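Local coordinates for PrgA (PDB 6Z9K), which provides surface exclusion that protects Enterococcus faecalis against unwanted conjugation, the part described here being its CAP domain, at residues D71-L76 and F105-A110; A128-E131 and K135-P138; Y143-G148 and Y183-S188; R168-N173 and P210-I215. All coordinates share one frame; numbering follows the deposited sequence.

Contact 1 (D71-L76 and F105-A110); sequences DQKKEL and FAWDIA
K73 lays its side chain over one face of the W107 indole, and this pairing carries most of the contact between residues 71-76 of helix 70-90 and 105-110 of helix 100-112. The aliphatic part comes first: CG of K73 lies 3.7 Å from NE1 of W107, and CE of the lysine then sits over the five-membered ring, 3.8 Å from its centroid and 10° off the normal, a clear CH-pi contact. The chain can reach across because K73 CG stands beside the backbone N (chi1 -65°) and everything beyond it is extended.

The charged end adds a cation-pi interaction. NZ of K73 stays on the same face, 4.3 Å from the centroid of the W107 five-membered ring and displaced toward CG of the indole.

The polar edge of the indole is served by water. One molecule in the ring plane accepts from W107 NE1 at 3.0 Å and donates to K73 O at 2.6 Å, tying the ring to the backbone of the residue that covers it.

Apolar packing is slight: L76 CD2 comes obliquely to within 4.3 Å of W107 CZ2. L76 also rests on V199, and W107 on S200 and L201, so the helices meet beside edge strand 196-202 of the three-stranded antiparallel sheet. They lie on its opposite faces and meet round this strand, as the helical layers can in the alpha-beta-alpha sandwich of CAP domains.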
loop_
_atom_site.group_PDB
_atom_site.type_symbol
_atom_site.label_atom_id
_atom_site.label_comp_id
_atom_site.label_asym_id
_atom_site.label_seq_id
_atom_site.Cartn_x
_atom_site.Cartn_y
_atom_site.Cartn_z
ATOM N N ASP A 71 -0.512 -16.601 6.908
ATOM C CA ASP A 71 -0.278 -15.635 8.013
ATOM C C ASP A 71 0.601 -14.504 7.510
ATOM O O ASP A 71 0.351 -13.349 7.911
ATOM C CB ASP A 71 0.379 -16.303 9.218
ATOM C CG ASP A 71 -0.551 -17.223 9.983
ATOM O OD1 ASP A 71 -1.772 -17.197 9.720
ATOM O OD2 ASP A 71 -0.040 -17.963 10.840
ATOM N N GLN A 72 1.615 -14.823 6.697
ATOM C CA GLN A 72 2.582 -13.817 6.204
ATOM C C GLN A 72 1.822 -12.884 5.237
ATOM O O GLN A 72 2.015 -11.663 5.293
ATOM C CB GLN A 72 3.781 -14.497 5.551
ATOM C CG GLN A 72 4.721 -15.170 6.529
ATOM C CD GLN A 72 5.794 -15.906 5.767
ATOM O OE1 GLN A 72 5.553 -16.363 4.659
ATOM N NE2 GLN A 72 6.979 -16.012 6.344
ATOM N N LYS A 73 0.969 -13.429 4.381
ATOM C CA LYS A 73 0.135 -12.567 3.493
ATOM C C LYS A 73 -0.726 -11.640 4.348
ATOM O O LYS A 73 -0.858 -10.419 4.000
ATOM C CB LYS A 73 -0.749 -13.433 2.589
ATOM C CG LYS A 73 0.043 -14.260 1.612
ATOM C CD LYS A 73 -0.815 -15.061 0.650
ATOM C CE LYS A 73 0.056 -15.640 -0.436
ATOM N NZ LYS A 73 -0.712 -16.552 -1.289
ATOM N N LYS A 74 -1.362 -12.165 5.397
ATOM C CA LYS A 74 -2.254 -11.323 6.214
ATOM C C LYS A 74 -1.405 -10.252 6.900
ATOM O O LYS A 74 -1.797 -9.088 6.849
ATOM C CB LYS A 74 -3.085 -12.144 7.188
ATOM C CG LYS A 74 -4.155 -11.327 7.925
ATOM C CD LYS A 74 -5.406 -12.154 8.242
ATOM C CE LYS A 74 -6.141 -12.548 6.964
ATOM N NZ LYS A 74 -7.468 -13.187 7.181
ATOM N N GLU A 75 -0.222 -10.592 7.418
ATOM C CA GLU A 75 0.648 -9.602 8.111
ATOM C C GLU A 75 0.990 -8.471 7.147
ATOM O O GLU A 75 0.975 -7.304 7.564
ATOM C CB GLU A 75 1.950 -10.214 8.618
ATOM C CG GLU A 75 1.802 -11.070 9.848
ATOM C CD GLU A 75 3.132 -11.708 10.247
ATOM O OE1 GLU A 75 3.173 -12.959 10.431
ATOM O OE2 GLU A 75 4.144 -10.942 10.295
ATOM N N LEU A 76 1.388 -8.810 5.935
ATOM C CA LEU A 76 1.799 -7.841 4.904
ATOM C C LEU A 76 0.658 -6.866 4.629
ATOM O O LEU A 76 0.925 -5.661 4.589
ATOM C CB LEU A 76 2.221 -8.586 3.649
ATOM C CG LEU A 76 2.974 -7.754 2.621
ATOM C CD1 LEU A 76 4.329 -7.320 3.159
ATOM C CD2 LEU A 76 3.065 -8.478 1.279
ATOM N N PHE A 105 -7.720 -11.624 -3.843
ATOM C CA PHE A 105 -7.834 -10.810 -5.060
ATOM C C PHE A 105 -6.449 -10.262 -5.368
ATOM O O PHE A 105 -5.958 -10.375 -6.545
ATOM C CB PHE A 105 -8.881 -9.717 -4.877
ATOM C CG PHE A 105 -9.128 -8.796 -6.032
ATOM C CD1 PHE A 105 -8.831 -9.111 -7.356
ATOM C CD2 PHE A 105 -9.763 -7.596 -5.760
ATOM C CE1 PHE A 105 -9.150 -8.241 -8.374
ATOM C CE2 PHE A 105 -10.056 -6.724 -6.781
ATOM C CZ PHE A 105 -9.747 -7.038 -8.074
ATOM N N ALA A 106 -5.792 -9.663 -4.371
ATOM C CA ALA A 106 -4.455 -9.082 -4.619
ATOM C C ALA A 106 -3.456 -10.130 -5.146
ATOM O O ALA A 106 -2.679 -9.848 -6.101
ATOM C CB ALA A 106 -3.907 -8.464 -3.355
ATOM N N TRP A 107 -3.449 -11.335 -4.554
ATOM C CA TRP A 107 -2.459 -12.370 -4.934
ATOM C C TRP A 107 -2.813 -12.929 -6.317
ATOM O O TRP A 107 -1.869 -13.343 -7.034
ATOM C CB TRP A 107 -2.289 -13.402 -3.811
ATOM C CG TRP A 107 -1.451 -12.793 -2.729
ATOM C CD1 TRP A 107 -1.910 -12.166 -1.597
ATOM C CD2 TRP A 107 -0.018 -12.644 -2.717
ATOM N NE1 TRP A 107 -0.853 -11.692 -0.860
ATOM C CE2 TRP A 107 0.317 -11.954 -1.535
ATOM C CE3 TRP A 107 1.014 -13.054 -3.565
ATOM C CZ2 TRP A 107 1.646 -11.678 -1.189
ATOM C CZ3 TRP A 107 2.318 -12.749 -3.237
ATOM C CH2 TRP A 107 2.628 -12.092 -2.051
ATOM N N ASP A 108 -4.094 -12.975 -6.687
ATOM C CA ASP A 108 -4.468 -13.347 -8.066
ATOM C C ASP A 108 -3.905 -12.305 -9.048
ATOM O O ASP A 108 -3.345 -12.711 -10.111
ATOM C CB ASP A 108 -5.954 -13.608 -8.196
ATOM C CG ASP A 108 -6.419 -14.923 -7.625
ATOM O OD1 ASP A 108 -5.546 -15.754 -7.208
ATOM O OD2 ASP A 108 -7.645 -15.097 -7.567
ATOM N N ILE A 109 -4.033 -11.024 -8.729
ATOM C CA ILE A 109 -3.459 -9.981 -9.637
ATOM C C ILE A 109 -1.961 -10.253 -9.776
ATOM O O ILE A 109 -1.415 -10.181 -10.855
ATOM C CB ILE A 109 -3.808 -8.569 -9.170
ATOM C CG1 ILE A 109 -5.310 -8.261 -9.324
ATOM C CG2 ILE A 109 -2.900 -7.530 -9.862
ATOM C CD1 ILE A 109 -5.767 -6.942 -8.770
ATOM N N ALA A 110 -1.280 -10.520 -8.672
ATOM C CA ALA A 110 0.190 -10.686 -8.664
ATOM C C ALA A 110 0.552 -11.899 -9.529
ATOM O O ALA A 110 1.445 -11.765 -10.430
ATOM C CB ALA A 110 0.659 -10.774 -7.213
HETATM O O HOH W 1 -1.472 -9.943 1.474
#

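Contact 2 (A128-E131 and K135-P138)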
loop_
_atom_site.group_PDB
_atom_site.type_symbol
_atom_site.label_atom_id
_atom_site.label_comp_id
_atom_site.label_asym_id
_atom_site.label_seq_id
_atom_site.Cartn_x
_atom_site.Cartn_y
_atom_site.Cartn_z
ATOM N N ALA A 128 -8.197 -11.359 -12.925
ATOM C CA ALA A 128 -8.302 -11.555 -11.471
ATOM C C ALA A 128 -9.650 -11.011 -10.985
ATOM O O ALA A 128 -10.293 -11.625 -10.147
ATOM C CB ALA A 128 -7.145 -10.902 -10.747
ATOM N N ALA A 129 -10.027 -9.832 -11.452
ATOM C CA ALA A 129 -11.286 -9.217 -10.998
ATOM C C ALA A 129 -12.430 -10.165 -11.329
ATOM O O ALA A 129 -13.216 -10.535 -10.430
ATOM C CB ALA A 129 -11.444 -7.876 -11.649
ATOM N N LYS A 130 -12.504 -10.631 -12.561
ATOM C CA LYS A 130 -13.652 -11.469 -12.955
ATOM C C LYS A 130 -13.694 -12.734 -12.079
ATOM O O LYS A 130 -14.768 -13.120 -11.564
ATOM C CB LYS A 130 -13.541 -11.831 -14.420
ATOM C CG LYS A 130 -14.665 -12.770 -14.843
ATOM C CD LYS A 130 -14.487 -13.349 -16.196
ATOM C CE LYS A 130 -15.545 -14.421 -16.469
ATOM N NZ LYS A 130 -16.699 -13.870 -17.209
ATOM N N GLU A 131 -12.535 -13.363 -11.847
ATOM C CA GLU A 131 -12.509 -14.637 -11.108
ATOM C C GLU A 131 -12.836 -14.438 -9.636
ATOM O O GLU A 131 -13.246 -15.430 -8.985
ATOM C CB GLU A 131 -11.145 -15.256 -11.249
ATOM C CG GLU A 131 -10.909 -15.744 -12.659
ATOM C CD GLU A 131 -9.489 -16.233 -12.916
ATOM O OE1 GLU A 131 -8.765 -16.537 -11.946
ATOM O OE2 GLU A 131 -9.164 -16.380 -14.112
ATOM N N LYS A 135 -16.013 -6.311 -10.820
ATOM C CA LYS A 135 -16.290 -5.734 -12.134
ATOM C C LYS A 135 -14.999 -5.587 -12.926
ATOM O O LYS A 135 -13.947 -5.277 -12.355
ATOM C CB LYS A 135 -16.976 -4.381 -11.987
ATOM C CG LYS A 135 -18.346 -4.532 -11.351
ATOM C CD LYS A 135 -18.931 -3.219 -10.956
ATOM C CE LYS A 135 -20.393 -3.435 -10.648
ATOM N NZ LYS A 135 -20.969 -2.237 -10.011
ATOM N N GLU A 136 -15.121 -5.823 -14.234
ATOM C CA GLU A 136 -13.991 -5.585 -15.157
ATOM C C GLU A 136 -14.136 -4.204 -15.801
ATOM O O GLU A 136 -15.269 -3.761 -16.119
ATOM C CB GLU A 136 -13.969 -6.624 -16.257
ATOM C CG GLU A 136 -13.718 -8.021 -15.772
ATOM C CD GLU A 136 -13.567 -8.972 -16.949
ATOM O OE1 GLU A 136 -14.491 -9.799 -17.171
ATOM O OE2 GLU A 136 -12.478 -8.888 -17.613
ATOM N N TYR A 137 -13.005 -3.615 -16.152
ATOM C CA TYR A 137 -12.917 -2.315 -16.868
ATOM C C TYR A 137 -11.908 -2.543 -17.986
ATOM O O TYR A 137 -10.742 -2.316 -17.792
ATOM C CB TYR A 137 -12.493 -1.230 -15.894
ATOM C CG TYR A 137 -13.436 -1.104 -14.722
ATOM C CD1 TYR A 137 -13.276 -1.873 -13.592
ATOM C CD2 TYR A 137 -14.542 -0.274 -14.777
ATOM C CE1 TYR A 137 -14.160 -1.823 -12.525
ATOM C CE2 TYR A 137 -15.405 -0.159 -13.700
ATOM C CZ TYR A 137 -15.246 -0.956 -12.583
ATOM O OH TYR A 137 -16.158 -0.808 -11.568
ATOM N N PRO A 138 -12.328 -3.079 -19.137
ATOM C CA PRO A 138 -11.404 -3.491 -20.211
ATOM C C PRO A 138 -10.405 -2.390 -20.570
ATOM O O PRO A 138 -10.814 -1.257 -20.755
ATOM C CB PRO A 138 -12.390 -3.763 -21.344
ATOM C CG PRO A 138 -13.599 -4.336 -20.611
ATOM C CD PRO A 138 -13.733 -3.367 -19.452
#
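A129 and K130 meet K135 and E136 in a local, partly buried contact at the edge of the domain, where the last turns of helix 122-132 are touched by the chain that has just left it. No hydrogen bond joins the two segments; the closeness follows from the short connection of three residues, and what meets is van der Waals packing. The nearest backbones are at A129 and E136, whose CA atoms are 6.1 Å apart.

On the buried side, the methyl group of A129 points at the returning chain, with CB 3.7 Å from O of K135. That carbonyl is not left to a methyl group for its polar needs, since the hydroxyl of Y143 bonds to it.

On the outer side, the carboxylate of E136 leans over the aliphatic part of K130. OE1 of E136 is 3.5 Å from CB of K130 and 3.7 Å from its CD, so one oxygen rides along the methylenes. K130 sets CG anti to its N (chi1 176°) and runs straight as far as CE, then bends at the last torsion (chi4 96°). Its NZ ends 4.6 Å from OE1 of E136, too far for a salt bridge, although the opposite charges probably still attract.

The loop is fixed at other points: N126 OD1 takes the backbone N-H of Y137, and K135 NZ reaches O of E220. Deeper in, A128 and A129 pack against F105, so helix 122-132 is held between helix 100-112 and the loop that leads to strand 144-148.

Contact 3 (Y143-G148 and Y183-S188)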
loop_
_atom_site.group_PDB
_atom_site.type_symbol
_atom_site.label_atom_id
_atom_site.label_comp_id
_atom_site.label_asym_id
_atom_site.label_seq_id
_atom_site.Cartn_x
_atom_site.Cartn_y
_atom_site.Cartn_z
ATOM N N TYR A 143 -7.990 -0.704 -9.756
ATOM C CA TYR A 143 -7.804 -1.530 -8.552
ATOM C C TYR A 143 -6.406 -1.389 -7.945
ATOM O O TYR A 143 -6.282 -1.612 -6.756
ATOM C CB TYR A 143 -8.038 -2.997 -8.908
ATOM C CG TYR A 143 -9.478 -3.331 -9.184
ATOM C CD1 TYR A 143 -10.414 -3.327 -8.177
ATOM C CD2 TYR A 143 -9.909 -3.648 -10.482
ATOM C CE1 TYR A 143 -11.738 -3.625 -8.409
ATOM C CE2 TYR A 143 -11.230 -3.976 -10.724
ATOM C CZ TYR A 143 -12.148 -3.984 -9.685
ATOM O OH TYR A 143 -13.449 -4.304 -9.908
ATOM N N GLU A 144 -5.382 -1.127 -8.781
ATOM C CA GLU A 144 -3.979 -1.297 -8.371
ATOM C C GLU A 144 -3.195 0.014 -8.300
ATOM O O GLU A 144 -3.242 0.841 -9.232
ATOM C CB GLU A 144 -3.320 -2.268 -9.365
ATOM C CG GLU A 144 -1.831 -2.452 -9.151
ATOM C CD GLU A 144 -1.250 -3.468 -10.123
ATOM O OE1 GLU A 144 -0.868 -3.066 -11.222
ATOM O OE2 GLU A 144 -1.296 -4.651 -9.747
ATOM N N ASN A 145 -2.416 0.165 -7.231
ATOM C CA ASN A 145 -1.268 1.103 -7.129
ATOM C C ASN A 145 -0.019 0.217 -7.076
ATOM O O ASN A 145 0.096 -0.612 -6.205
ATOM C CB ASN A 145 -1.454 2.042 -5.941
ATOM C CG ASN A 145 -2.568 3.029 -6.190
ATOM O OD1 ASN A 145 -2.387 3.996 -6.946
ATOM N ND2 ASN A 145 -3.730 2.804 -5.571
ATOM N N LEU A 146 0.877 0.406 -8.028
ATOM C CA LEU A 146 2.006 -0.510 -8.228
ATOM C C LEU A 146 3.316 0.204 -7.896
ATOM O O LEU A 146 3.548 1.279 -8.400
ATOM C CB LEU A 146 1.959 -0.958 -9.697
ATOM C CG LEU A 146 2.944 -1.985 -10.190
ATOM C CD1 LEU A 146 2.781 -3.303 -9.458
ATOM C CD2 LEU A 146 2.750 -2.158 -11.691
ATOM N N GLY A 147 4.120 -0.418 -7.067
ATOM C CA GLY A 147 5.477 0.055 -6.764
ATOM C C GLY A 147 6.515 -0.853 -7.337
ATOM O O GLY A 147 6.599 -1.970 -6.904
ATOM N N GLY A 148 7.323 -0.389 -8.289
ATOM C CA GLY A 148 8.346 -1.243 -8.876
ATOM C C GLY A 148 9.726 -0.712 -8.573
ATOM O O GLY A 148 9.776 0.458 -8.406
ATOM N N TYR A 183 -0.402 12.830 -9.887
ATOM C CA TYR A 183 -1.089 12.565 -8.601
ATOM C C TYR A 183 -2.151 11.480 -8.692
ATOM O O TYR A 183 -2.974 11.433 -7.796
ATOM C CB TYR A 183 -1.657 13.901 -8.106
ATOM C CG TYR A 183 -0.564 14.906 -7.826
ATOM C CD1 TYR A 183 0.219 14.782 -6.692
ATOM C CD2 TYR A 183 -0.263 15.924 -8.703
ATOM C CE1 TYR A 183 1.260 15.650 -6.421
ATOM C CE2 TYR A 183 0.764 16.824 -8.432
ATOM C CZ TYR A 183 1.532 16.687 -7.283
ATOM O OH TYR A 183 2.577 17.536 -7.040
ATOM N N SER A 184 -2.060 10.540 -9.644
ATOM C CA SER A 184 -3.046 9.430 -9.701
ATOM C C SER A 184 -2.971 8.575 -8.437
ATOM O O SER A 184 -4.022 8.060 -7.969
ATOM C CB SER A 184 -2.844 8.611 -10.940
ATOM O OG SER A 184 -1.519 8.179 -10.968
ATOM N N HIS A 185 -1.778 8.335 -7.906
ATOM C CA HIS A 185 -1.648 7.435 -6.724
ATOM C C HIS A 185 -2.088 8.124 -5.433
ATOM O O HIS A 185 -2.778 7.514 -4.605
ATOM C CB HIS A 185 -0.208 7.003 -6.511
ATOM C CG HIS A 185 0.345 6.385 -7.735
ATOM N ND1 HIS A 185 1.152 7.088 -8.606
ATOM C CD2 HIS A 185 0.095 5.195 -8.306
ATOM C CE1 HIS A 185 1.422 6.318 -9.662
ATOM N NE2 HIS A 185 0.793 5.136 -9.505
ATOM N N LEU A 186 -1.708 9.375 -5.281
ATOM C CA LEU A 186 -2.272 10.192 -4.168
ATOM C C LEU A 186 -3.803 10.063 -4.167
ATOM O O LEU A 186 -4.417 9.750 -3.089
ATOM C CB LEU A 186 -1.830 11.643 -4.295
ATOM C CG LEU A 186 -2.577 12.605 -3.377
ATOM C CD1 LEU A 186 -2.124 12.425 -1.953
ATOM C CD2 LEU A 186 -2.366 14.042 -3.827
ATOM N N HIS A 187 -4.451 10.353 -5.306
ATOM C CA HIS A 187 -5.921 10.362 -5.394
ATOM C C HIS A 187 -6.484 8.973 -5.136
ATOM O O HIS A 187 -7.505 8.827 -4.446
ATOM C CB HIS A 187 -6.356 10.905 -6.763
ATOM C CG HIS A 187 -5.888 12.300 -6.977
ATOM N ND1 HIS A 187 -5.832 12.864 -8.235
ATOM C CD2 HIS A 187 -5.382 13.207 -6.110
ATOM C CE1 HIS A 187 -5.340 14.076 -8.136
ATOM N NE2 HIS A 187 -5.069 14.333 -6.836
ATOM N N SER A 188 -5.809 7.946 -5.651
ATOM C CA SER A 188 -6.311 6.590 -5.477
ATOM C C SER A 188 -6.223 6.106 -4.029
ATOM O O SER A 188 -7.183 5.536 -3.513
ATOM C CB SER A 188 -5.575 5.679 -6.419
ATOM O OG SER A 188 -6.086 4.380 -6.262
HETATM O O HOH W 2 -3.462 4.924 -9.404
#
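N145 is the one strand residue that reaches helix 184-189 with polar atoms, and it meets three residues there. S184 comes first: a water that donates to N145 OD1 at 2.8 Å also makes a weak, long bond to O of S184.

H185 follows. N145 OD1 lies 3.1 Å from CD2 of H185, at the edge of the ring and near its plane, while the amide and imidazole planes are turned 66° apart. ND1 of H185 is hydrogen-bonded to D178, which helps to set the ring's rotation. The H185 side chain is about 3 Å from a bound magnesium ion, whose site also includes L146 of the strand.

One turn on, S188 faces the strand. Its OG, anti to the backbone N (chi1 -179°), accepts from ND2 of N145 at 2.9 Å. The bond is nearly straight, 168° at the hydrogen, and lies in the amide plane.

Both ends of the amide are thus engaged, the N-H by a serine and the oxygen by a water, with the CD2 edge of H185 close by. This is consistent with a second-shell role, N145 linking strand 144-148 to the helix that carries the magnesium-binding H185.

Contact 4 (R168-N173 and P210-I215)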
loop_
_atom_site.group_PDB
_atom_site.type_symbol
_atom_site.label_atom_id
_atom_site.label_comp_id
_atom_site.label_asym_id
_atom_site.label_seq_id
_atom_site.Cartn_x
_atom_site.Cartn_y
_atom_site.Cartn_z
ATOM N N ARG A 168 6.677 1.314 3.231
ATOM C CA ARG A 168 6.471 2.667 3.779
ATOM C C ARG A 168 7.034 3.689 2.784
ATOM O O ARG A 168 6.421 4.734 2.624
ATOM C CB ARG A 168 7.119 2.799 5.150
ATOM C CG ARG A 168 6.768 4.127 5.809
ATOM C CD ARG A 168 7.563 4.282 7.103
ATOM N NE ARG A 168 7.184 5.477 7.849
ATOM C CZ ARG A 168 7.710 6.688 7.711
ATOM N NH1 ARG A 168 8.678 6.927 6.873
ATOM N NH2 ARG A 168 7.284 7.686 8.471
ATOM N N LYS A 169 8.183 3.452 2.175
ATOM C CA LYS A 169 8.829 4.394 1.230
ATOM C C LYS A 169 7.883 4.577 0.047
ATOM O O LYS A 169 7.698 5.701 -0.420
ATOM C CB LYS A 169 10.202 3.874 0.765
ATOM C CG LYS A 169 10.963 4.903 -0.053
ATOM C CD LYS A 169 12.371 4.455 -0.325
ATOM C CE LYS A 169 12.995 5.202 -1.488
ATOM N NZ LYS A 169 14.226 4.507 -1.991
ATOM N N MET A 170 7.310 3.480 -0.445
ATOM C CA MET A 170 6.321 3.544 -1.547
ATOM C C MET A 170 5.128 4.416 -1.165
ATOM O O MET A 170 4.735 5.285 -1.959
ATOM C CB MET A 170 5.872 2.126 -1.932
ATOM C CG MET A 170 4.803 2.113 -2.969
ATOM S SD MET A 170 4.195 0.430 -3.195
ATOM C CE MET A 170 5.315 -0.438 -2.119
ATOM N N LEU A 171 4.562 4.250 0.023
ATOM C CA LEU A 171 3.410 5.094 0.411
ATOM C C LEU A 171 3.846 6.547 0.516
ATOM O O LEU A 171 3.080 7.404 0.105
ATOM C CB LEU A 171 2.823 4.592 1.739
ATOM C CG LEU A 171 2.125 3.229 1.682
ATOM C CD1 LEU A 171 1.755 2.743 3.079
ATOM C CD2 LEU A 171 0.915 3.273 0.762
ATOM N N VAL A 172 5.014 6.813 1.091
ATOM C CA VAL A 172 5.519 8.208 1.265
ATOM C C VAL A 172 5.620 8.824 -0.120
ATOM O O VAL A 172 5.220 9.982 -0.300
ATOM C CB VAL A 172 6.839 8.220 2.039
ATOM C CG1 VAL A 172 7.604 9.498 1.926
ATOM C CG2 VAL A 172 6.606 7.845 3.496
ATOM N N ASN A 173 6.161 8.077 -1.059
ATOM C CA ASN A 173 6.393 8.610 -2.420
ATOM C C ASN A 173 5.068 8.841 -3.132
ATOM O O ASN A 173 4.995 9.856 -3.891
ATOM C CB ASN A 173 7.317 7.676 -3.206
ATOM C CG ASN A 173 8.767 7.830 -2.808
ATOM O OD1 ASN A 173 9.162 8.779 -2.114
ATOM N ND2 ASN A 173 9.560 6.862 -3.271
ATOM N N PRO A 210 11.262 -6.637 -8.846
ATOM C CA PRO A 210 10.058 -7.201 -8.242
ATOM C C PRO A 210 9.144 -6.043 -7.821
ATOM O O PRO A 210 9.563 -4.859 -7.729
ATOM C CB PRO A 210 10.550 -8.049 -7.085
ATOM C CG PRO A 210 11.813 -7.326 -6.660
ATOM C CD PRO A 210 12.415 -6.730 -7.932
ATOM N N LYS A 211 7.873 -6.387 -7.644
ATOM C CA LYS A 211 6.782 -5.416 -7.524
ATOM C C LYS A 211 6.045 -5.561 -6.215
ATOM O O LYS A 211 6.010 -6.657 -5.625
ATOM C CB LYS A 211 5.741 -5.706 -8.600
ATOM C CG LYS A 211 6.240 -5.464 -10.011
ATOM C CD LYS A 211 5.225 -6.060 -10.982
ATOM C CE LYS A 211 5.743 -6.057 -12.374
ATOM N NZ LYS A 211 4.814 -6.743 -13.294
ATOM N N ILE A 212 5.488 -4.418 -5.833
ATOM C CA ILE A 212 4.480 -4.357 -4.746
ATOM C C ILE A 212 3.170 -3.927 -5.379
ATOM O O ILE A 212 3.103 -2.843 -5.975
ATOM C CB ILE A 212 4.905 -3.347 -3.681
ATOM C CG1 ILE A 212 6.314 -3.655 -3.152
ATOM C CG2 ILE A 212 3.808 -3.312 -2.600
ATOM C CD1 ILE A 212 6.922 -2.543 -2.292
ATOM N N HIS A 213 2.127 -4.721 -5.183
ATOM C CA HIS A 213 0.770 -4.441 -5.706
ATOM C C HIS A 213 -0.128 -4.061 -4.521
ATOM O O HIS A 213 -0.398 -4.925 -3.689
ATOM C CB HIS A 213 0.175 -5.691 -6.410
ATOM C CG HIS A 213 1.017 -6.316 -7.484
ATOM N ND1 HIS A 213 0.726 -6.167 -8.834
ATOM C CD2 HIS A 213 2.085 -7.151 -7.429
ATOM C CE1 HIS A 213 1.627 -6.841 -9.550
ATOM N NE2 HIS A 213 2.460 -7.455 -8.714
ATOM N N ILE A 214 -0.543 -2.803 -4.462
ATOM C CA ILE A 214 -1.547 -2.363 -3.473
ATOM C C ILE A 214 -2.900 -2.335 -4.180
ATOM O O ILE A 214 -3.108 -1.565 -5.087
ATOM C CB ILE A 214 -1.151 -1.010 -2.847
ATOM C CG1 ILE A 214 0.189 -1.119 -2.111
ATOM C CG2 ILE A 214 -2.298 -0.539 -1.935
ATOM C CD1 ILE A 214 0.630 0.161 -1.364
ATOM N N ILE A 215 -3.773 -3.250 -3.771
ATOM C CA ILE A 215 -5.114 -3.483 -4.353
ATOM C C ILE A 215 -6.165 -2.932 -3.376
ATOM O O ILE A 215 -6.151 -3.311 -2.215
ATOM C CB ILE A 215 -5.303 -4.968 -4.689
ATOM C CG1 ILE A 215 -4.144 -5.513 -5.551
ATOM C CG2 ILE A 215 -6.667 -5.116 -5.336
ATOM C CD1 ILE A 215 -3.830 -4.717 -6.754
#
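M170 of helix 160-176 projects onto I212 and I214 of strand 211-217, with its CB directed at the strand. CB and CG span the gap between helix and strand: CG is anti to the backbone N (chi1 176°), and the next torsion is extended too, which carries the sulfur down to the sheet. SD then settles between the two isoleucines, 3.8 Å from CG2 of I212 and 4.0 Å from CD1 of I214. The methyl CE turns to the I212 side, but its modelled position is doubtful, being too close to CD1 of that residue.

This is the helix-on-sheet packing of an alpha-beta-alpha sandwich. The short axes pass 11.0 Å apart at 61°, and I212 and I214 face the helix, whereas H213 between them turns to the other side of the sheet, where I109 and A110 of helix 100-112 lie and where it bonds to E144.

L171 adds a second, lighter touch. Its CD2 is 3.8 Å from CD1 of I214, so the end of that isoleucine is met by both M170 and L171. L171 also rests on L83, and I214 on T80, both from helix 70-90, which packs beside helix 160-176 at this end of the strand.

How the contacts relate
Contact 4 is the true core, four buried apolar side chains with no polar bond; contact 2 is the most peripheral, its centre about 20 Å from that of the chain. Contacts 1 and 3 are intermediate and mix packing with water and polar or pi interactions. Contacts 3 and 4 share one sheet: their strands are paired neighbours, and their centres lie about 8 Å apart. Helix 100-112 of contact 1 packs on I215 of contact 4 and, through F105, on A129 of contact 2. Y143 connects contacts 2 and 3. Contact 3 alone holds residues of the magnesium site, L146 and H185.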